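Local atomic coordinates of lovastatin nonaketide synthase mokA (Monascus pilosus, PDB entry 6AD3), a protein that catalyses the iterative nine-step formation of the polyketide in monacolin K (lovastatin) biosynthesis, and is represented here by its condensation domain. Residues L80-A85 against M366-N371; Y261-H266 against G409-R414; V273-P278 against S345-I350. The protein carries 1 engineered substitution. All coordinates share one frame; numbering follows the deposited sequence.

Contact 1 of 3, residues L80-A85 against M366-N371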
# COMPACT_ATOMS: atom_id res chain seq x y z
N LEU A 80 11.48 2.46 11.84
CA LEU A 80 11.97 3.34 10.80
C LEU A 80 10.79 3.81 9.89
O LEU A 80 10.65 4.99 9.56
CB LEU A 80 13.07 2.62 10.03
CG LEU A 80 14.41 2.48 10.76
CD1 LEU A 80 15.28 1.45 10.06
CD2 LEU A 80 15.10 3.82 10.84
N GLY A 81 9.96 2.87 9.49
CA GLY A 81 8.78 3.16 8.67
C GLY A 81 7.79 4.04 9.40
O GLY A 81 7.24 4.98 8.81
N GLN A 82 7.53 3.75 10.68
CA GLN A 82 6.66 4.64 11.47
C GLN A 82 7.20 6.07 11.53
O GLN A 82 6.45 7.04 11.43
CB GLN A 82 6.47 4.13 12.87
CG GLN A 82 5.58 2.90 12.98
CD GLN A 82 5.59 2.31 14.38
OE1 GLN A 82 6.55 2.47 15.13
NE2 GLN A 82 4.47 1.71 14.77
N GLU A 83 8.53 6.21 11.69
CA GLU A 83 9.13 7.50 11.84
C GLU A 83 8.96 8.38 10.60
O GLU A 83 8.57 9.54 10.71
CB GLU A 83 10.62 7.34 12.20
CG GLU A 83 11.36 8.65 12.35
CD GLU A 83 12.82 8.47 12.78
OE1 GLU A 83 13.20 7.42 13.32
OE2 GLU A 83 13.62 9.36 12.47
N TYR A 84 9.16 7.80 9.40
CA TYR A 84 8.99 8.58 8.18
C TYR A 84 7.50 8.93 7.98
O TYR A 84 7.14 10.04 7.68
CB TYR A 84 9.52 7.84 6.95
CG TYR A 84 9.50 8.71 5.68
CD1 TYR A 84 10.41 9.76 5.51
CD2 TYR A 84 8.52 8.52 4.72
CE1 TYR A 84 10.37 10.57 4.39
CE2 TYR A 84 8.44 9.33 3.60
CZ TYR A 84 9.37 10.34 3.42
OH TYR A 84 9.21 11.17 2.35
N ALA A 85 6.65 7.98 8.27
CA ALA A 85 5.23 8.23 8.21
C ALA A 85 4.80 9.35 9.18
O ALA A 85 3.97 10.18 8.83
CB ALA A 85 4.49 6.94 8.50
N MET A 366 1.87 -8.55 13.23
CA MET A 366 1.01 -7.43 12.93
C MET A 366 1.82 -6.14 12.98
O MET A 366 2.76 -6.02 13.76
CB MET A 366 -0.14 -7.35 13.96
CG MET A 366 -0.99 -8.59 14.09
SD MET A 366 -1.92 -8.93 12.56
CE MET A 366 -2.97 -10.27 13.14
N GLY A 367 1.42 -5.18 12.15
CA GLY A 367 1.92 -3.84 12.21
C GLY A 367 2.25 -3.32 10.81
O GLY A 367 1.77 -3.86 9.80
N PHE A 368 2.99 -2.22 10.78
CA PHE A 368 3.26 -1.48 9.55
C PHE A 368 4.65 -1.82 9.04
O PHE A 368 5.64 -1.27 9.53
CB PHE A 368 3.11 0.02 9.80
CG PHE A 368 3.54 0.88 8.66
CD1 PHE A 368 3.32 0.50 7.35
CD2 PHE A 368 4.14 2.12 8.90
CE1 PHE A 368 3.63 1.34 6.29
CE2 PHE A 368 4.46 2.96 7.84
CZ PHE A 368 4.23 2.55 6.54
N PHE A 369 4.73 -2.81 8.16
CA PHE A 369 6.02 -3.32 7.64
C PHE A 369 6.27 -2.89 6.22
O PHE A 369 7.40 -2.88 5.77
CB PHE A 369 6.06 -4.83 7.67
CG PHE A 369 6.15 -5.40 9.06
CD1 PHE A 369 7.37 -5.52 9.69
CD2 PHE A 369 5.00 -5.76 9.76
CE1 PHE A 369 7.46 -6.08 10.96
CE2 PHE A 369 5.08 -6.32 11.03
CZ PHE A 369 6.30 -6.51 11.61
N ALA A 370 5.20 -2.56 5.49
CA ALA A 370 5.25 -2.33 4.04
C ALA A 370 6.23 -1.22 3.61
O ALA A 370 6.49 -0.26 4.34
CB ALA A 370 3.85 -2.06 3.48
N ASN A 371 6.76 -1.38 2.41
CA ASN A 371 7.85 -0.54 1.96
C ASN A 371 7.67 -0.24 0.46
O ASN A 371 6.74 -0.81 -0.20
CB ASN A 371 9.13 -1.29 2.19
CG ASN A 371 10.37 -0.41 2.04
OD1 ASN A 371 10.35 0.81 2.26
ND2 ASN A 371 11.50 -1.08 1.79

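Contact 2 of 3, residues Y261-H266 against G409-R414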
# COMPACT_ATOMS: atom_id res chain seq x y z
N TYR A 261 23.75 0.47 -2.95
CA TYR A 261 23.09 0.01 -4.18
C TYR A 261 22.06 1.02 -4.63
O TYR A 261 22.07 1.46 -5.78
CB TYR A 261 22.42 -1.33 -3.95
CG TYR A 261 21.55 -1.78 -5.09
CD1 TYR A 261 22.10 -2.42 -6.18
CD2 TYR A 261 20.18 -1.57 -5.07
CE1 TYR A 261 21.31 -2.90 -7.20
CE2 TYR A 261 19.37 -2.03 -6.11
CZ TYR A 261 19.95 -2.65 -7.19
OH TYR A 261 19.16 -3.13 -8.22
N TRP A 262 21.18 1.42 -3.73
CA TRP A 262 20.15 2.39 -4.10
C TRP A 262 20.71 3.78 -4.34
O TRP A 262 20.27 4.48 -5.25
CB TRP A 262 19.03 2.43 -3.06
CG TRP A 262 18.29 1.15 -2.97
CD1 TRP A 262 18.34 0.27 -1.96
CD2 TRP A 262 17.37 0.60 -3.92
NE1 TRP A 262 17.51 -0.81 -2.22
CE2 TRP A 262 16.94 -0.63 -3.43
CE3 TRP A 262 16.95 0.99 -5.21
CZ2 TRP A 262 16.08 -1.47 -4.15
CZ3 TRP A 262 16.08 0.18 -5.90
CH2 TRP A 262 15.62 -1.02 -5.35
N GLU A 263 21.73 4.17 -3.58
CA GLU A 263 22.32 5.49 -3.74
C GLU A 263 23.01 5.59 -5.09
O GLU A 263 22.94 6.61 -5.76
CB GLU A 263 23.32 5.77 -2.62
CG GLU A 263 22.65 6.17 -1.32
CD GLU A 263 23.66 6.56 -0.25
OE1 GLU A 263 24.50 7.45 -0.53
OE2 GLU A 263 23.59 6.00 0.84
N SER A 264 23.71 4.55 -5.46
CA SER A 264 24.41 4.58 -6.75
C SER A 264 23.40 4.59 -7.91
O SER A 264 23.54 5.37 -8.86
CB SER A 264 25.35 3.39 -6.86
OG SER A 264 25.74 3.24 -8.21
N MET A 265 22.32 3.80 -7.78
CA MET A 265 21.28 3.78 -8.81
C MET A 265 20.76 5.18 -9.09
O MET A 265 20.47 5.54 -10.25
CB MET A 265 20.12 2.88 -8.36
CG MET A 265 18.98 2.83 -9.36
SD MET A 265 17.59 1.85 -8.74
CE MET A 265 18.25 0.17 -8.80
N HIS A 266 20.57 5.95 -8.02
CA HIS A 266 19.89 7.25 -8.08
C HIS A 266 20.82 8.45 -8.12
O HIS A 266 20.38 9.58 -8.34
CB HIS A 266 18.90 7.34 -6.92
CG HIS A 266 17.69 6.48 -7.14
ND1 HIS A 266 16.77 6.78 -8.11
CD2 HIS A 266 17.40 5.24 -6.71
CE1 HIS A 266 15.90 5.79 -8.19
NE2 HIS A 266 16.27 4.84 -7.36
N GLY A 409 12.12 5.71 3.36
CA GLY A 409 12.31 6.99 4.04
C GLY A 409 13.76 7.20 4.48
O GLY A 409 14.27 8.34 4.46
N VAL A 410 14.45 6.13 4.86
CA VAL A 410 15.87 6.33 5.18
C VAL A 410 16.73 6.60 3.96
O VAL A 410 17.58 7.50 4.01
CB VAL A 410 16.52 5.36 6.21
CG1 VAL A 410 15.61 4.33 6.77
CG2 VAL A 410 17.90 4.86 5.80
N LEU A 411 16.37 6.02 2.83
CA LEU A 411 17.02 6.40 1.54
C LEU A 411 16.76 7.85 1.20
O LEU A 411 17.67 8.60 0.83
CB LEU A 411 16.54 5.51 0.41
CG LEU A 411 17.22 5.77 -0.92
CD1 LEU A 411 18.71 5.47 -0.84
CD2 LEU A 411 16.57 4.96 -2.03
N LEU A 412 15.50 8.24 1.22
CA LEU A 412 15.16 9.60 0.90
C LEU A 412 15.98 10.61 1.73
O LEU A 412 16.47 11.61 1.20
CB LEU A 412 13.68 9.82 1.15
CG LEU A 412 12.72 9.77 -0.02
CD1 LEU A 412 13.18 9.22 -1.33
CD2 LEU A 412 11.33 9.34 0.35
N GLU A 413 16.09 10.34 3.03
CA GLU A 413 16.82 11.24 3.92
C GLU A 413 18.28 11.27 3.55
O GLU A 413 18.88 12.35 3.43
CB GLU A 413 16.69 10.80 5.37
CG GLU A 413 17.61 11.59 6.30
CD GLU A 413 17.20 11.47 7.76
OE1 GLU A 413 17.10 12.51 8.45
OE2 GLU A 413 16.94 10.33 8.20
N ARG A 414 18.85 10.11 3.30
CA ARG A 414 20.23 10.03 2.87
C ARG A 414 20.52 10.77 1.61
O ARG A 414 21.59 11.37 1.48
CB ARG A 414 20.68 8.60 2.74
CG ARG A 414 20.81 7.96 4.10
CD ARG A 414 21.30 6.55 3.97
NE ARG A 414 22.59 6.52 3.32
CZ ARG A 414 23.73 6.45 3.97
NH1 ARG A 414 23.74 6.38 5.31
NH2 ARG A 414 24.85 6.35 3.29

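Contact 3 of 3, residues V273-P278 against S345-I350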
# COMPACT_ATOMS: atom_id res chain seq x y z
N VAL A 273 19.39 17.95 -11.31
CA VAL A 273 18.31 17.55 -10.44
C VAL A 273 17.78 16.21 -10.90
O VAL A 273 17.82 15.90 -12.08
CB VAL A 273 17.17 18.58 -10.41
CG1 VAL A 273 17.49 19.70 -9.42
CG2 VAL A 273 16.92 19.14 -11.80
N SER A 274 17.39 15.38 -9.95
CA SER A 274 16.64 14.17 -10.26
C SER A 274 15.45 14.53 -11.17
O SER A 274 14.67 15.44 -10.85
CB SER A 274 16.16 13.52 -8.98
OG SER A 274 17.24 13.08 -8.21
N PRO A 275 15.39 13.92 -12.38
CA PRO A 275 14.23 14.14 -13.24
C PRO A 275 12.94 13.66 -12.57
O PRO A 275 12.94 12.67 -11.86
CB PRO A 275 14.53 13.26 -14.48
CG PRO A 275 15.96 12.80 -14.33
CD PRO A 275 16.19 12.78 -12.84
N VAL A 276 11.85 14.35 -12.86
CA VAL A 276 10.57 13.98 -12.34
C VAL A 276 9.69 13.59 -13.52
O VAL A 276 9.92 14.01 -14.65
CB VAL A 276 9.94 15.13 -11.54
CG1 VAL A 276 10.88 15.59 -10.45
CG2 VAL A 276 9.58 16.29 -12.46
N LEU A 277 8.78 12.66 -13.27
CA LEU A 277 7.90 12.19 -14.29
C LEU A 277 7.15 13.35 -14.95
O LEU A 277 6.50 14.16 -14.26
CB LEU A 277 6.92 11.22 -13.64
CG LEU A 277 6.08 10.36 -14.60
CD1 LEU A 277 6.99 9.31 -15.25
CD2 LEU A 277 4.94 9.71 -13.81
N PRO A 278 7.14 13.39 -16.29
CA PRO A 278 6.30 14.40 -16.96
C PRO A 278 4.83 14.18 -16.76
O PRO A 278 4.38 13.10 -16.33
CB PRO A 278 6.68 14.24 -18.44
CG PRO A 278 8.09 13.74 -18.38
CD PRO A 278 8.07 12.75 -17.24
N SER A 345 9.22 10.26 -21.43
CA SER A 345 10.44 10.18 -20.66
C SER A 345 11.18 8.89 -20.95
O SER A 345 10.57 7.85 -21.17
CB SER A 345 10.11 10.26 -19.16
OG SER A 345 11.28 10.09 -18.39
N SER A 346 12.51 8.96 -20.93
CA SER A 346 13.34 7.77 -21.07
C SER A 346 14.14 7.48 -19.79
O SER A 346 14.98 6.60 -19.77
CB SER A 346 14.30 7.92 -22.26
OG SER A 346 15.08 9.07 -22.10
N ASP A 347 13.84 8.22 -18.71
CA ASP A 347 14.51 8.00 -17.43
C ASP A 347 13.60 8.46 -16.30
O ASP A 347 13.41 9.67 -16.07
CB ASP A 347 15.86 8.72 -17.39
CG ASP A 347 16.55 8.63 -16.03
OD1 ASP A 347 16.16 7.82 -15.14
OD2 ASP A 347 17.50 9.42 -15.83
N PHE A 348 12.94 7.48 -15.68
CA PHE A 348 12.08 7.77 -14.55
C PHE A 348 12.03 6.57 -13.64
O PHE A 348 12.42 5.47 -14.04
CB PHE A 348 10.66 8.19 -14.99
CG PHE A 348 9.93 7.16 -15.83
CD1 PHE A 348 10.16 7.08 -17.22
CD2 PHE A 348 9.07 6.21 -15.24
CE1 PHE A 348 9.46 6.17 -18.00
CE2 PHE A 348 8.39 5.29 -16.03
CZ PHE A 348 8.64 5.23 -17.39
N SER A 349 11.46 6.76 -12.44
CA SER A 349 11.47 5.68 -11.47
C SER A 349 10.08 5.27 -11.05
O SER A 349 9.12 6.06 -11.11
CB SER A 349 12.30 6.08 -10.23
OG SER A 349 13.67 6.27 -10.56
N ILE A 350 9.94 4.00 -10.71
CA ILE A 350 8.70 3.46 -10.22
C ILE A 350 8.93 2.85 -8.86
O ILE A 350 9.76 1.93 -8.71
CB ILE A 350 8.14 2.38 -11.16
CG1 ILE A 350 7.91 2.96 -12.60
CG2 ILE A 350 6.83 1.80 -10.56
CD1 ILE A 350 7.53 1.92 -13.65
O HOH W 1 11.12 9.77 -11.74
O HOH W 2 11.48 12.25 -16.93

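Contact 1 of 3, residues L80-A85 against M366-N371
The F368 ring lies obliquely against the backbone at the first turn of helix 80-91. Its CE2 corner does most of the touching. CE2 is 3.6 Å from G81 O and 4.0 Å from the methyl CB of A85. CD2 lies near the G81-Q82 peptide, 4.2 Å from Q82 N. CG of F368 is anti to the backbone N (chi1 172°), which carries the ring from its loop to the helix. R208 adds a cation-pi contact to the same ring.

G81 has no side chain, so the ring meets bare helix backbone there. G81 O also takes the helical bond from A85 N at 3.1 Å. The Q82 side chain runs past the ring and ends elsewhere: OE1 accepts from S79 N and NE2 gives to F209 O.

No hydrogen bond joins the two segments. D212 OD2 holds the loop by accepting from both F369 N and A370 N. R208 and D212 fall where condensation domains carry the HHxxxDG motif; R208 stands at the second histidine position and D212 is its aspartate. The loop follows helix 360-364 and leads into strand 371-377. F369 meets F239 of helix 239-251 edge-to-face, and M366 packs on helix 213-227.

Contact 2 of 3, residues Y261-H266 against G409-R414
E263 and R414 form a salt bridge between helices 256-266 and 408-414. R414 grips the carboxylate side-on, with NE and NH2 both reaching the single oxygen OE2. NE to OE2 of E263 is 2.7 Å, and NH2 to the same OE2 is 2.8 Å. OE2 lies at the guanidinium edge, close to its plane. NH2 meets the syn lone pair of OE2, while NE approaches from above the carboxylate plane. The carboxylate and guanidinium planes are 48° apart, and both bonds are bent. R414 bends at chi3 (60°), which turns its end group to the carboxylate. E263 is extended beyond CG.

Next to the bridge, L411 packs against W262 and E263. Its CD2 is 3.7 Å from W262 CB, and its CD1 is 3.8 Å from that same W262 CB. CD1 also lies 4.0 Å from E263 CG, where the two side chains slide past each other in opposite directions. From CB onward W262 turns from L411, and its NE1 gives to H403 O. Y261 CD2 sits 3.6 Å above one face of the W262 ring, over its centre.

The helix segments pass with axes 10.7 Å apart and cross at -53°. Strand 371-377 packs against the pair through P374, which touches both W262 and L411.

The contact is a helix-helix packing within the condensation domain: the buried L411 sits against W262, and the ion pair lies at the more exposed margin. With two donors on one oxygen, the negative charge of E263 is probably drawn toward OE2.

Contact 3 of 3, residues V273-P278 against S345-I350
S345 OG is linked to V276 O through water 2 and also binds inside its own segment. Water 2 lies 2.6 Å from S345 OG and donates to V276 O at 3.3 Å. S345 OG accepts from D347 N at 3.2 Å in a fairly straight bond (160°). This is an ST turn, and it leads into strand 348-354. The hydroxyl is anti to the backbone N (chi1 176°), which lets OG meet both D347 N and water 2.

Water 1 makes a second, looser bridge. It accepts from S349 N at 3.1 Å and donates only weakly to P275 O.

Apolar contacts lie beside the water bridges. L277 CD1 rests 3.7 Å from F348 CG, with the two side chains crossing at a slant. The F348 ring meets the H336 ring with planes about 20° apart, and the side chain also touches L339 and A340 of helix 327-343. P278 CD touches S345 CB at 3.7 Å. P275 CG comes within 4.0 Å of D347 OD2, whose main partner is R376 in a salt bridge.

L277 N gives to Q434 OE1, which ties the loop to a further part of the chain. F348 and I350 pair with F377 and L375 of the neighbouring strand 371-377.

No direct hydrogen bond crosses between the segments. The loop is therefore laid on the turn before strand 348-354 and on its first residue by apolar packing and by water. V276 O reaches S345 OG through water 2; the link from P275 O to S349 N through water 1 is weak on the P275 side.

In the fold
All three contacts lie in the condensation domain. Along the chain, the segments of contacts 1 and 2 alternate. Contact 3 is nested inside the loops that both close. Centres of contacts 1 and 2 are about 17 Å apart, those of 2 and 3 about 15 Å. Centres of contacts 1 and 3 are about 26 Å apart, with nearest atoms about 9 Å. Helix 80-91 packs on helix 408-414 through Y84 and L412, linking contacts 1 and 2. H266 CE1 lies 3.3 Å from S349 OG, linking contacts 2 and 3. Strand 371-377 is common to all three: N371 at its start belongs to contact 1, P374 packs on contact 2, and its backbone pairs with strand 348-354 of contact 3.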